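Local coordinates for protocadherin gamma-B3 (Homo sapiens, PDB 5K8R), which probably mediates calcium-dependent cell adhesion and may help establish specific neuronal connections in the brain, here represented by its first four extracellular cadherin repeats, at residues 58-63 / 91-96; 145-150 / 176-181; 204-209 / 295-300; 282-287 / 304-309; 350-355 / 392-397. One frame throughout, in Å; residues are numbered along the deposited sequence.

Contact 1: residues 58-63 / 91-96; sequences DRIDRE and VLIQDI. With CA (calcium ion), chain D; CA (calcium ion), chain C.
Arg62 and Glu63 meet Asp95 at the calcium-binding end of the first cadherin repeat, and the bent Arg62 chain brings NE to Asp95. Its CG stands anti to the backbone N (chi1 -169°); CB and CG pass Ile93 CG2, CB at 3.9 Å, and bends at chi2 and chi3 then turn CD and NE toward Asp95. The guanidinium reaches the Asp95 carboxylate with its edge, the two planes 79° apart. Arg62 NE gives Asp95 OD1 a weak bond of 3.1 Å within a salt bridge, while Arg62 NH2 holds Glu63 OE2 at 2.7 Å from above that carboxylate's plane. The stronger polar partner of Asp95 is Asn135, outside the segments. Deeper in, Ile60 CG2 packs at 3.8 Å on Ile93 CD1, the two side chains crossing at about a right angle.

Glu63 is bent at chi2 (69°), and its carboxylate serves two calcium ions. The ion held by both Glu63 oxygens, Asp95 OD1 and Ile96 O is completed by Glu9, Asp98 and Asp131; the other, bound by Asp61 OD1 and Glu63 OE1, by Glu9, Glu10 and Asp98. Asp61 OD1 also caps the helix by accepting from Glu63 N. Glu63 OE2 and Asp95 OD1 come within 3.0 Å of each other, a proximity of like charges that the calcium ion, and probably the arginine beside it, would offset.

Contact 2: residues 145-150 / 176-181; sequences DPHFSL and PHHHLV
His178 is the first residue of segment 176-181 to reach across, and its imidazole sits between two other rings. Its CE1 lies over one face of His147, 3.6 Å from ND1, in an edge-to-face pair with planes at 53°. A second edge-to-face pair turns the roles round: the edge of Phe148 points at a face of His178, with CE2 3.9 Å from His178 CG. A water makes weak hydrogen bonds to ND1 of both histidines. His179 turns its CB away from the other segment. Leu180 then points back and divides its methyls, CD1 resting 3.8 Å from Phe148 CB and CD2 packing on the carboxylate of Asp145, 3.3 Å from OD2. That carboxylate is held by its own segment, since Asp145 OD1 accepts from His147 N at 2.9 Å, an Asx turn. Leu170 touches the side chains of His147, Phe148 and His178, and Val200 and Val202 of strand 193-203 extend the packing. The arrangement is an aromatic cluster joining the two sheets of the second repeat's cadherin beta-sandwich.

Contact 3: residues 204-209 / 295-300; sequences DANDNP and GHHTAY. With CA (calcium ion), chain J; CA (calcium ion), chain H; CA (calcium ion), chain I.
Pro209 and His297 meet where the calcium-binding linker between the second and third cadherin repeats passes the turn before strand 298-308. Packing is closest around Asn206, the centre of an inverse gamma turn: its backbone O lies 3.1 Å from His297 NE2, near the plane of that ring, and Gly295 comes close to the same residue. On the looser, more exposed side, Pro209 lays CG over one face of the His297 ring, 4.2 Å from its centroid, in a CH-pi contact. Pro210 also touches His297, and the His296 side chain packs on Ala203 of the second subunit.

Beside this contact the linker is pinned by calcium. Asp204, Ala205 and Asp207 bind one ion, to which Glu114, Glu173 and Asp240 also contribute; Asp207 OD2 reaches a second ion, itself bound to a water. The third ion ties the linker, through Asn206 and Asn208, to Asp238, Asp240, Asn244 and Asp293 of the repeat that follows, and Asn208 O coordinates it at 2.4 Å.

Contact 4: residues 282-287 / 304-309; sequences RDSYTI and QIDISD. With CA (calcium ion), chain F.
Tyr285 presents its ring edge to Ile307, whose CD1 lies in the ring plane 3.5 Å from CE2. One face of that ring carries Arg282 CG, offset toward the rim; in return Tyr285 CD1 sits over the centre of the Arg282 guanidinium, 3.4 Å above its plane. Phe262 makes an edge-to-face pair with Tyr285. Arg282 NE donates to Ser284 O at 2.8 Å and NH1 forms a salt bridge with Glu257, two bonds that probably steady the guanidinium over the tyrosine. In Ile307, CG1 is anti to the carbonyl carbon (chi1 -60°), and CD1 also meets Arg282 O.

On the sheet face of Ser284, Thr286, Gln304 and Asp306, Asp306 OD1 accepts two bonds, one from Ser284 OG at 3.0 Å, the other from Gln304 NE2 on its syn lone pair at 3.2 Å. Asp306 OD2 makes a salt bridge with Arg218.

The axes of strands 284-287 and 304-308 are antiparallel, at 173°. Tyr285 and Ile305 form a hydrogen-bonded pair, and Ile307 N adds a bond of 2.7 Å to Asp283 O. Strand 298-308 leads to Asp309, whose OD1 binds calcium at 2.5 Å; Glu223, Glu280, Glu310, Asp312 and Asp345 complete the site. Strands 284-292 and 298-308 make a hairpin of the third repeat, with strand 216-222 parallel to 298-308 on its far side, strand 248-252 flanking 284-292, and Val258 of helix 256-259 packing on Arg282 and Tyr285.

Contact 5: residues 350-355 / 392-397; sequences GEILCQ and ITATDK. With CA (calcium ion), chain E.
Gln355 and Thr393 set CG and OG1 respectively between backbone N and carbonyl carbon (chi1 46° and 57°), which brings Gln355 CG to 3.2 Å from Thr393 OG1. The threonine hydroxyl also donates to Gln355 O at 3.1 Å, from above the carbonyl plane, while Thr393 N reaches the same oxygen nearly along its C=O axis; two donors therefore grip one acceptor. Leu353 and Thr395 form the next hydrogen-bonded pair, its two bonds both 2.9 Å.

On the face of Ile352, Cys354 and Ala394 the contacts are apolar. Cys354 SG lies 3.6 Å from Ile392 CG2, and Ile352 CG2 is 4.0 Å from Ala394 CB, with Ile339 and Ile364 touching Cys354 and Ile392. Beyond the strand pair, Lys397 CD lies 3.8 Å from Glu351 CB. Asp396 OD1 accepts from Leu402 N, and OD2 binds calcium at 2.7 Å in a site completed by Asn311, Asn313, Asp343, Asp345 and Asn349. This is an antiparallel edge pairing of the fourth repeat's cadherin beta-sandwich, leading into the calcium site between repeats 3 and 4.

The five contacts follow the elongated chain from repeat to repeat, and the centres of contacts 1 and 5 lie 120 Å apart. Calcium links them in kind: contact 1 supplies ligands at the junction of repeats 1 and 2, contact 3 at that of repeats 2 and 3, while contact 4 gives Asp309 and contact 5 Asp396 to two calcium ions of the third junction. Contacts 4 and 5 have centres 28 Å apart and nearest atoms about 6 Å apart. Segment 295-300 of contact 3 lies at the turn of the hairpin whose other end forms contact 4, their centres 31 Å apart. Contact 2 binds no metal; it lies within repeat 2, with its nearest atoms about 8 Å from contact 3.

Contact 1: residues 58-63 / 91-96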
# COMPACT_ATOMS: atom_id res chain seq x y z
N ASP A 58 -27.89 56.00 -5.40
CA ASP A 58 -28.01 54.73 -4.69
C ASP A 58 -26.61 54.17 -4.46
O ASP A 58 -25.61 54.76 -4.86
CB ASP A 58 -28.90 53.76 -5.47
CG ASP A 58 -29.44 52.63 -4.61
OD1 ASP A 58 -29.42 52.77 -3.37
OD2 ASP A 58 -29.90 51.62 -5.17
N ARG A 59 -26.56 53.01 -3.82
CA ARG A 59 -25.28 52.38 -3.53
C ARG A 59 -24.61 51.90 -4.81
O ARG A 59 -25.23 51.19 -5.62
CB ARG A 59 -25.46 51.21 -2.56
CG ARG A 59 -24.19 50.43 -2.30
CD ARG A 59 -24.37 49.43 -1.16
NE ARG A 59 -23.14 48.69 -0.88
CZ ARG A 59 -22.89 47.47 -1.33
NH1 ARG A 59 -23.78 46.83 -2.07
NH2 ARG A 59 -21.74 46.87 -1.03
N ILE A 60 -23.36 52.29 -5.01
CA ILE A 60 -22.58 51.88 -6.17
C ILE A 60 -21.50 50.90 -5.72
O ILE A 60 -20.41 51.31 -5.31
CB ILE A 60 -21.98 53.09 -6.90
CG1 ILE A 60 -23.08 54.06 -7.32
CG2 ILE A 60 -21.18 52.64 -8.12
CD1 ILE A 60 -22.58 55.28 -8.06
N ASP A 61 -21.81 49.61 -5.77
CA ASP A 61 -20.87 48.56 -5.38
C ASP A 61 -20.14 48.07 -6.63
O ASP A 61 -20.75 47.45 -7.51
CB ASP A 61 -21.59 47.42 -4.68
CG ASP A 61 -20.68 46.24 -4.38
OD1 ASP A 61 -19.47 46.46 -4.17
OD2 ASP A 61 -21.18 45.10 -4.34
N ARG A 62 -18.84 48.36 -6.72
CA ARG A 62 -18.07 47.98 -7.90
C ARG A 62 -17.98 46.46 -8.05
O ARG A 62 -17.92 45.96 -9.18
CB ARG A 62 -16.67 48.58 -7.84
CG ARG A 62 -15.90 48.48 -9.14
CD ARG A 62 -14.41 48.28 -8.88
NE ARG A 62 -14.17 47.06 -8.12
CZ ARG A 62 -14.10 45.85 -8.65
NH1 ARG A 62 -14.26 45.68 -9.96
NH2 ARG A 62 -13.87 44.79 -7.88
N GLU A 63 -17.98 45.73 -6.94
CA GLU A 63 -17.91 44.27 -7.02
C GLU A 63 -19.15 43.69 -7.68
O GLU A 63 -19.06 42.74 -8.47
CB GLU A 63 -17.70 43.67 -5.63
CG GLU A 63 -16.26 43.67 -5.16
CD GLU A 63 -15.73 45.06 -4.88
OE1 GLU A 63 -16.43 45.84 -4.20
OE2 GLU A 63 -14.61 45.37 -5.33
N VAL A 91 -18.94 57.49 -16.15
CA VAL A 91 -18.46 57.65 -14.78
C VAL A 91 -17.62 56.42 -14.44
O VAL A 91 -18.15 55.31 -14.37
CB VAL A 91 -19.60 57.83 -13.78
CG1 VAL A 91 -19.04 58.03 -12.37
CG2 VAL A 91 -20.49 58.99 -14.18
N LEU A 92 -16.34 56.64 -14.20
CA LEU A 92 -15.43 55.57 -13.81
C LEU A 92 -15.59 55.32 -12.32
O LEU A 92 -15.56 56.25 -11.51
CB LEU A 92 -13.98 55.94 -14.13
CG LEU A 92 -12.91 54.93 -13.72
CD1 LEU A 92 -13.10 53.61 -14.46
CD2 LEU A 92 -11.52 55.49 -13.96
N ILE A 93 -15.78 54.05 -11.95
CA ILE A 93 -15.97 53.67 -10.55
C ILE A 93 -14.67 53.06 -10.05
O ILE A 93 -14.31 51.93 -10.41
CB ILE A 93 -17.15 52.69 -10.40
CG1 ILE A 93 -18.44 53.33 -10.90
CG2 ILE A 93 -17.29 52.25 -8.95
CD1 ILE A 93 -18.78 54.64 -10.23
N GLN A 94 -13.96 53.80 -9.21
CA GLN A 94 -12.70 53.33 -8.65
C GLN A 94 -12.95 52.28 -7.58
O GLN A 94 -13.98 52.28 -6.89
CB GLN A 94 -11.90 54.50 -8.07
CG GLN A 94 -11.61 55.60 -9.08
CD GLN A 94 -11.18 56.89 -8.42
OE1 GLN A 94 -11.39 57.09 -7.22
NE2 GLN A 94 -10.57 57.78 -9.20
N ASP A 95 -11.99 51.37 -7.43
CA ASP A 95 -12.09 50.28 -6.47
C ASP A 95 -11.47 50.67 -5.14
O ASP A 95 -10.39 51.27 -5.09
CB ASP A 95 -11.41 49.02 -7.02
CG ASP A 95 -11.51 47.84 -6.07
OD1 ASP A 95 -12.61 47.59 -5.54
OD2 ASP A 95 -10.48 47.17 -5.85
N ILE A 96 -12.16 50.32 -4.05
CA ILE A 96 -11.62 50.47 -2.71
C ILE A 96 -11.48 49.08 -2.09
O ILE A 96 -12.15 48.12 -2.50
CB ILE A 96 -12.51 51.37 -1.82
CG1 ILE A 96 -13.88 50.72 -1.59
CG2 ILE A 96 -12.66 52.74 -2.44
CD1 ILE A 96 -14.81 51.55 -0.72
CA CA D . -13.87 46.87 -3.61
CA CA C . -17.73 47.25 -2.70

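Contact 2: residues 145-150 / 176-181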
# COMPACT_ATOMS: atom_id res chain seq x y z
N ASP A 145 6.97 26.42 11.44
CA ASP A 145 6.82 25.02 11.79
C ASP A 145 8.15 24.32 11.52
O ASP A 145 8.81 24.61 10.51
CB ASP A 145 5.71 24.35 10.97
CG ASP A 145 5.39 22.94 11.46
OD1 ASP A 145 6.05 21.99 11.00
OD2 ASP A 145 4.48 22.80 12.30
N PRO A 146 8.57 23.41 12.40
CA PRO A 146 9.89 22.77 12.21
C PRO A 146 9.98 21.89 10.98
O PRO A 146 11.10 21.64 10.51
CB PRO A 146 10.06 21.94 13.49
CG PRO A 146 9.12 22.55 14.48
CD PRO A 146 7.95 23.03 13.68
N HIS A 147 8.86 21.42 10.43
CA HIS A 147 8.89 20.50 9.30
C HIS A 147 8.51 21.14 7.97
O HIS A 147 9.03 20.72 6.94
CB HIS A 147 7.95 19.31 9.55
CG HIS A 147 8.43 18.37 10.61
ND1 HIS A 147 8.29 18.63 11.96
CD2 HIS A 147 9.06 17.17 10.52
CE1 HIS A 147 8.80 17.63 12.65
NE2 HIS A 147 9.27 16.74 11.81
N PHE A 148 7.62 22.13 7.97
CA PHE A 148 7.11 22.71 6.74
C PHE A 148 7.41 24.19 6.67
O PHE A 148 7.33 24.91 7.67
CB PHE A 148 5.60 22.49 6.62
CG PHE A 148 5.19 21.05 6.50
CD1 PHE A 148 5.08 20.45 5.25
CD2 PHE A 148 4.92 20.30 7.63
CE1 PHE A 148 4.70 19.13 5.14
CE2 PHE A 148 4.55 18.98 7.52
CZ PHE A 148 4.44 18.39 6.28
N SER A 149 7.77 24.65 5.47
CA SER A 149 7.87 26.06 5.13
C SER A 149 6.95 26.35 3.95
O SER A 149 6.24 25.47 3.46
CB SER A 149 9.32 26.45 4.82
OG SER A 149 10.12 26.44 5.98
N LEU A 150 6.98 27.59 3.49
CA LEU A 150 6.12 28.02 2.39
C LEU A 150 6.95 28.80 1.38
O LEU A 150 7.78 29.63 1.74
CB LEU A 150 4.96 28.88 2.90
CG LEU A 150 3.93 29.38 1.89
CD1 LEU A 150 2.53 29.29 2.47
CD2 LEU A 150 4.23 30.81 1.46
N PRO A 176 2.11 11.82 13.68
CA PRO A 176 1.20 11.53 12.56
C PRO A 176 0.44 12.73 12.04
O PRO A 176 -0.19 12.62 10.98
CB PRO A 176 0.24 10.50 13.17
CG PRO A 176 0.19 10.86 14.61
CD PRO A 176 1.56 11.38 14.98
N HIS A 177 0.47 13.87 12.73
CA HIS A 177 -0.29 15.04 12.32
C HIS A 177 0.52 16.30 12.57
O HIS A 177 1.24 16.39 13.57
CB HIS A 177 -1.64 15.13 13.05
CG HIS A 177 -2.56 13.99 12.77
ND1 HIS A 177 -2.41 12.75 13.36
CD2 HIS A 177 -3.64 13.89 11.96
CE1 HIS A 177 -3.36 11.94 12.92
NE2 HIS A 177 -4.12 12.61 12.08
N HIS A 178 0.40 17.26 11.66
CA HIS A 178 1.02 18.57 11.80
C HIS A 178 -0.04 19.63 11.53
O HIS A 178 -0.74 19.56 10.53
CB HIS A 178 2.20 18.74 10.84
CG HIS A 178 3.29 17.74 11.04
ND1 HIS A 178 4.39 17.98 11.84
CD2 HIS A 178 3.46 16.49 10.54
CE1 HIS A 178 5.18 16.92 11.83
NE2 HIS A 178 4.64 16.00 11.05
N HIS A 179 -0.15 20.61 12.43
CA HIS A 179 -1.17 21.65 12.34
C HIS A 179 -0.51 22.96 11.93
O HIS A 179 0.21 23.57 12.73
CB HIS A 179 -1.92 21.78 13.66
CG HIS A 179 -2.64 20.53 14.06
ND1 HIS A 179 -3.91 20.22 13.62
CD2 HIS A 179 -2.26 19.50 14.86
CE1 HIS A 179 -4.29 19.06 14.14
NE2 HIS A 179 -3.30 18.61 14.89
N LEU A 180 -0.77 23.39 10.70
CA LEU A 180 -0.19 24.60 10.14
C LEU A 180 -1.25 25.69 10.01
O LEU A 180 -2.45 25.41 9.94
CB LEU A 180 0.43 24.32 8.77
CG LEU A 180 1.32 23.07 8.66
CD1 LEU A 180 1.84 22.91 7.25
CD2 LEU A 180 2.46 23.14 9.66
N VAL A 181 -0.78 26.94 9.98
CA VAL A 181 -1.64 28.10 9.85
C VAL A 181 -1.17 28.92 8.65
O VAL A 181 0.02 29.22 8.53
CB VAL A 181 -1.63 28.96 11.13
CG1 VAL A 181 -2.57 30.15 10.98
CG2 VAL A 181 -2.02 28.12 12.34
O HOH W 1 5.99 20.01 13.98

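Contact 3: residues 204-209 / 295-300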
# COMPACT_ATOMS: atom_id res chain seq x y z
N ASP A 204 1.06 6.55 6.22
CA ASP A 204 2.02 5.55 6.66
C ASP A 204 2.74 4.91 5.47
O ASP A 204 2.14 4.66 4.43
CB ASP A 204 1.33 4.46 7.48
CG ASP A 204 2.31 3.44 8.04
OD1 ASP A 204 3.34 3.85 8.62
OD2 ASP A 204 2.05 2.23 7.89
N ALA A 205 4.03 4.65 5.66
CA ALA A 205 4.82 3.86 4.73
C ALA A 205 5.43 2.68 5.47
O ALA A 205 5.60 2.71 6.69
CB ALA A 205 5.92 4.70 4.07
N ASN A 206 5.75 1.63 4.71
CA ASN A 206 6.30 0.41 5.30
C ASN A 206 7.82 0.52 5.46
O ASN A 206 8.60 -0.23 4.88
CB ASN A 206 5.92 -0.80 4.45
CG ASN A 206 6.14 -2.11 5.18
OD1 ASN A 206 5.70 -2.28 6.31
ND2 ASN A 206 6.84 -3.03 4.54
N ASP A 207 8.22 1.50 6.28
CA ASP A 207 9.63 1.76 6.53
C ASP A 207 10.14 1.09 7.81
O ASP A 207 11.24 1.40 8.26
CB ASP A 207 9.89 3.27 6.60
CG ASP A 207 8.90 4.00 7.50
OD1 ASP A 207 8.32 3.36 8.40
OD2 ASP A 207 8.71 5.22 7.30
N ASN A 208 9.36 0.19 8.39
CA ASN A 208 9.74 -0.50 9.62
C ASN A 208 9.55 -2.00 9.43
O ASN A 208 8.40 -2.46 9.31
CB ASN A 208 8.93 -0.00 10.81
CG ASN A 208 9.28 1.42 11.20
OD1 ASN A 208 10.26 1.66 11.91
ND2 ASN A 208 8.48 2.37 10.74
N PRO A 209 10.62 -2.79 9.40
CA PRO A 209 10.47 -4.25 9.32
C PRO A 209 10.01 -4.81 10.65
O PRO A 209 10.09 -4.14 11.68
CB PRO A 209 11.89 -4.73 8.97
CG PRO A 209 12.64 -3.50 8.52
CD PRO A 209 12.02 -2.37 9.28
N GLY A 295 4.11 -5.23 3.45
CA GLY A 295 5.09 -4.78 2.48
C GLY A 295 6.23 -5.73 2.23
O GLY A 295 7.24 -5.34 1.64
N HIS A 296 6.11 -6.98 2.69
CA HIS A 296 7.08 -8.05 2.46
C HIS A 296 8.42 -7.80 3.14
O HIS A 296 9.44 -8.37 2.72
CB HIS A 296 7.28 -8.30 0.96
CG HIS A 296 6.01 -8.57 0.22
ND1 HIS A 296 5.33 -7.60 -0.47
CD2 HIS A 296 5.29 -9.71 0.07
CE1 HIS A 296 4.25 -8.12 -1.02
NE2 HIS A 296 4.20 -9.40 -0.71
N HIS A 297 8.46 -6.97 4.17
CA HIS A 297 9.63 -6.92 5.04
C HIS A 297 9.70 -8.19 5.87
O HIS A 297 8.68 -8.70 6.35
CB HIS A 297 9.58 -5.69 5.95
CG HIS A 297 10.16 -4.46 5.34
ND1 HIS A 297 11.15 -4.50 4.38
CD2 HIS A 297 9.90 -3.15 5.56
CE1 HIS A 297 11.47 -3.27 4.03
NE2 HIS A 297 10.73 -2.43 4.73
N THR A 298 10.91 -8.71 6.05
CA THR A 298 11.11 -10.00 6.69
C THR A 298 12.00 -9.86 7.92
O THR A 298 12.86 -8.98 8.00
CB THR A 298 11.73 -11.01 5.72
OG1 THR A 298 12.94 -10.48 5.18
CG2 THR A 298 10.76 -11.32 4.59
N ALA A 299 11.77 -10.75 8.89
CA ALA A 299 12.63 -10.90 10.05
C ALA A 299 12.77 -12.38 10.35
O ALA A 299 11.86 -13.17 10.07
CB ALA A 299 12.07 -10.16 11.27
N TYR A 300 13.90 -12.76 10.93
CA TYR A 300 14.21 -14.17 11.14
C TYR A 300 14.76 -14.38 12.54
O TYR A 300 15.65 -13.65 12.98
CB TYR A 300 15.20 -14.68 10.09
CG TYR A 300 14.69 -14.58 8.68
CD1 TYR A 300 14.86 -13.42 7.93
CD2 TYR A 300 14.02 -15.64 8.08
CE1 TYR A 300 14.39 -13.32 6.64
CE2 TYR A 300 13.54 -15.56 6.79
CZ TYR A 300 13.73 -14.39 6.07
OH TYR A 300 13.26 -14.30 4.78
CA CA J . 5.91 3.78 8.86
CA CA H . 6.16 -2.81 8.61
CA CA I . 8.75 6.17 9.63
O HOH W 2 10.54 7.82 9.09

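Contact 4: residues 282-287 / 304-309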
# COMPACT_ATOMS: atom_id res chain seq x y z
N ARG A 282 14.96 -38.11 19.18
CA ARG A 282 15.62 -36.81 19.03
C ARG A 282 15.36 -35.99 20.28
O ARG A 282 14.22 -35.92 20.75
CB ARG A 282 15.11 -36.08 17.78
CG ARG A 282 15.89 -34.83 17.42
CD ARG A 282 15.50 -34.32 16.04
NE ARG A 282 16.04 -33.00 15.76
CZ ARG A 282 15.80 -32.31 14.64
NH1 ARG A 282 15.03 -32.83 13.70
NH2 ARG A 282 16.34 -31.11 14.47
N ASP A 283 16.42 -35.38 20.82
CA ASP A 283 16.34 -34.68 22.09
C ASP A 283 16.30 -33.16 21.95
O ASP A 283 16.17 -32.46 22.96
CB ASP A 283 17.53 -35.07 22.98
CG ASP A 283 18.87 -34.90 22.29
OD1 ASP A 283 18.92 -34.25 21.22
OD2 ASP A 283 19.88 -35.42 22.82
N SER A 284 16.40 -32.63 20.73
CA SER A 284 16.41 -31.19 20.54
C SER A 284 15.99 -30.87 19.12
O SER A 284 16.23 -31.64 18.19
CB SER A 284 17.79 -30.59 20.83
OG SER A 284 17.80 -29.19 20.62
N TYR A 285 15.35 -29.70 18.96
CA TYR A 285 14.90 -29.22 17.66
C TYR A 285 15.27 -27.75 17.53
O TYR A 285 14.84 -26.93 18.34
CB TYR A 285 13.39 -29.40 17.49
CG TYR A 285 12.93 -30.84 17.43
CD1 TYR A 285 12.77 -31.50 16.22
CD2 TYR A 285 12.63 -31.54 18.60
CE1 TYR A 285 12.34 -32.81 16.17
CE2 TYR A 285 12.20 -32.85 18.56
CZ TYR A 285 12.06 -33.48 17.34
OH TYR A 285 11.63 -34.79 17.29
N THR A 286 16.05 -27.42 16.51
CA THR A 286 16.37 -26.03 16.18
C THR A 286 15.68 -25.68 14.87
O THR A 286 15.97 -26.27 13.83
CB THR A 286 17.88 -25.82 16.07
OG1 THR A 286 18.49 -26.01 17.35
CG2 THR A 286 18.18 -24.41 15.58
N ILE A 287 14.76 -24.72 14.93
CA ILE A 287 13.88 -24.38 13.82
C ILE A 287 13.98 -22.89 13.54
O ILE A 287 13.95 -22.08 14.47
CB ILE A 287 12.42 -24.77 14.12
CG1 ILE A 287 12.32 -26.25 14.49
CG2 ILE A 287 11.53 -24.46 12.93
CD1 ILE A 287 10.99 -26.63 15.11
N GLN A 304 14.58 -23.17 19.81
CA GLN A 304 15.23 -24.39 20.27
C GLN A 304 14.33 -25.06 21.29
O GLN A 304 14.12 -24.53 22.39
CB GLN A 304 16.61 -24.10 20.86
CG GLN A 304 17.38 -25.35 21.26
CD GLN A 304 18.82 -25.07 21.62
OE1 GLN A 304 19.35 -24.01 21.31
NE2 GLN A 304 19.47 -26.03 22.27
N ILE A 305 13.80 -26.23 20.93
CA ILE A 305 12.94 -27.02 21.80
C ILE A 305 13.74 -28.22 22.27
O ILE A 305 14.01 -29.15 21.49
CB ILE A 305 11.66 -27.46 21.08
CG1 ILE A 305 10.93 -26.24 20.50
CG2 ILE A 305 10.75 -28.23 22.02
CD1 ILE A 305 9.75 -26.59 19.63
N ASP A 306 14.15 -28.20 23.53
CA ASP A 306 14.89 -29.31 24.12
C ASP A 306 13.93 -30.28 24.79
O ASP A 306 12.97 -29.87 25.44
CB ASP A 306 15.91 -28.79 25.14
CG ASP A 306 16.95 -27.88 24.51
OD1 ASP A 306 17.33 -28.14 23.35
OD2 ASP A 306 17.39 -26.93 25.18
N ILE A 307 14.20 -31.57 24.62
CA ILE A 307 13.35 -32.63 25.15
C ILE A 307 14.10 -33.33 26.28
O ILE A 307 15.27 -33.70 26.12
CB ILE A 307 12.96 -33.64 24.05
CG1 ILE A 307 12.18 -32.92 22.94
CG2 ILE A 307 12.13 -34.77 24.64
CD1 ILE A 307 11.65 -33.86 21.88
N SER A 308 13.43 -33.49 27.41
CA SER A 308 14.00 -34.15 28.58
C SER A 308 13.54 -35.60 28.64
O SER A 308 12.45 -35.96 28.18
CB SER A 308 13.61 -33.42 29.86
OG SER A 308 12.20 -33.25 29.95
N ASP A 309 14.39 -36.45 29.22
CA ASP A 309 14.15 -37.88 29.23
C ASP A 309 13.12 -38.27 30.28
O ASP A 309 13.11 -37.74 31.40
CB ASP A 309 15.46 -38.63 29.49
CG ASP A 309 15.29 -40.14 29.48
OD1 ASP A 309 14.45 -40.64 28.69
OD2 ASP A 309 15.99 -40.82 30.25
CA CA F . 12.81 -42.15 27.60

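Contact 5: residues 350-355 / 392-397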
# COMPACT_ATOMS: atom_id res chain seq x y z
N GLY A 350 17.98 -45.58 32.73
CA GLY A 350 18.55 -46.64 31.94
C GLY A 350 19.41 -47.61 32.73
O GLY A 350 19.75 -48.68 32.23
N GLU A 351 19.76 -47.24 33.96
CA GLU A 351 20.49 -48.15 34.83
C GLU A 351 19.60 -49.33 35.20
O GLU A 351 18.40 -49.16 35.46
CB GLU A 351 20.98 -47.43 36.08
CG GLU A 351 21.87 -46.23 35.81
CD GLU A 351 23.20 -46.61 35.19
OE1 GLU A 351 23.65 -47.76 35.39
OE2 GLU A 351 23.81 -45.76 34.51
N ILE A 352 20.18 -50.52 35.24
CA ILE A 352 19.42 -51.76 35.38
C ILE A 352 19.95 -52.55 36.56
O ILE A 352 21.16 -52.77 36.68
CB ILE A 352 19.47 -52.61 34.10
CG1 ILE A 352 18.94 -51.80 32.91
CG2 ILE A 352 18.67 -53.89 34.28
CD1 ILE A 352 19.02 -52.54 31.60
N LEU A 353 19.05 -52.99 37.43
CA LEU A 353 19.34 -53.96 38.48
C LEU A 353 18.69 -55.28 38.09
O LEU A 353 17.47 -55.36 37.92
CB LEU A 353 18.82 -53.49 39.84
CG LEU A 353 18.87 -54.52 40.97
CD1 LEU A 353 20.30 -55.01 41.20
CD2 LEU A 353 18.28 -53.96 42.25
N CYS A 354 19.51 -56.32 37.92
CA CYS A 354 19.06 -57.64 37.51
C CYS A 354 19.21 -58.61 38.68
O CYS A 354 20.30 -58.71 39.26
CB CYS A 354 19.85 -58.13 36.30
SG CYS A 354 19.46 -59.82 35.79
N GLN A 355 18.13 -59.31 39.01
CA GLN A 355 18.13 -60.19 40.17
C GLN A 355 17.34 -61.46 39.85
O GLN A 355 16.59 -61.53 38.88
CB GLN A 355 17.56 -59.48 41.40
CG GLN A 355 16.28 -58.72 41.15
CD GLN A 355 15.88 -57.85 42.33
OE1 GLN A 355 16.65 -57.68 43.27
NE2 GLN A 355 14.67 -57.31 42.29
N ILE A 392 14.10 -64.60 35.84
CA ILE A 392 15.03 -63.49 35.98
C ILE A 392 14.23 -62.19 35.90
O ILE A 392 13.38 -62.03 35.01
CB ILE A 392 16.12 -63.53 34.90
CG1 ILE A 392 16.86 -64.87 34.94
CG2 ILE A 392 17.09 -62.38 35.08
CD1 ILE A 392 17.57 -65.13 36.25
N THR A 393 14.50 -61.27 36.82
CA THR A 393 13.80 -59.99 36.87
C THR A 393 14.79 -58.85 36.69
O THR A 393 15.92 -58.92 37.17
CB THR A 393 13.04 -59.82 38.19
OG1 THR A 393 13.95 -59.93 39.29
CG2 THR A 393 11.96 -60.88 38.33
N ALA A 394 14.35 -57.81 35.99
CA ALA A 394 15.16 -56.61 35.77
C ALA A 394 14.33 -55.39 36.09
O ALA A 394 13.17 -55.29 35.66
CB ALA A 394 15.67 -56.54 34.33
N THR A 395 14.91 -54.45 36.85
CA THR A 395 14.21 -53.24 37.25
C THR A 395 15.15 -52.06 37.08
O THR A 395 16.30 -52.11 37.52
CB THR A 395 13.73 -53.33 38.70
OG1 THR A 395 12.93 -54.50 38.87
CG2 THR A 395 12.91 -52.10 39.07
N ASP A 396 14.67 -50.99 36.45
CA ASP A 396 15.48 -49.80 36.28
C ASP A 396 15.44 -48.94 37.54
O ASP A 396 14.75 -49.25 38.52
CB ASP A 396 15.03 -49.01 35.04
CG ASP A 396 13.55 -48.67 35.06
OD1 ASP A 396 12.95 -48.58 36.15
OD2 ASP A 396 12.98 -48.49 33.96
N LYS A 397 16.19 -47.84 37.53
CA LYS A 397 16.28 -46.94 38.67
C LYS A 397 15.60 -45.60 38.40
O LYS A 397 16.03 -44.56 38.90
CB LYS A 397 17.75 -46.72 39.05
CG LYS A 397 18.53 -48.01 39.25
CD LYS A 397 19.94 -47.73 39.75
CE LYS A 397 20.78 -49.00 39.76
NZ LYS A 397 20.14 -50.09 40.55
CA CA E . 13.88 -47.36 31.68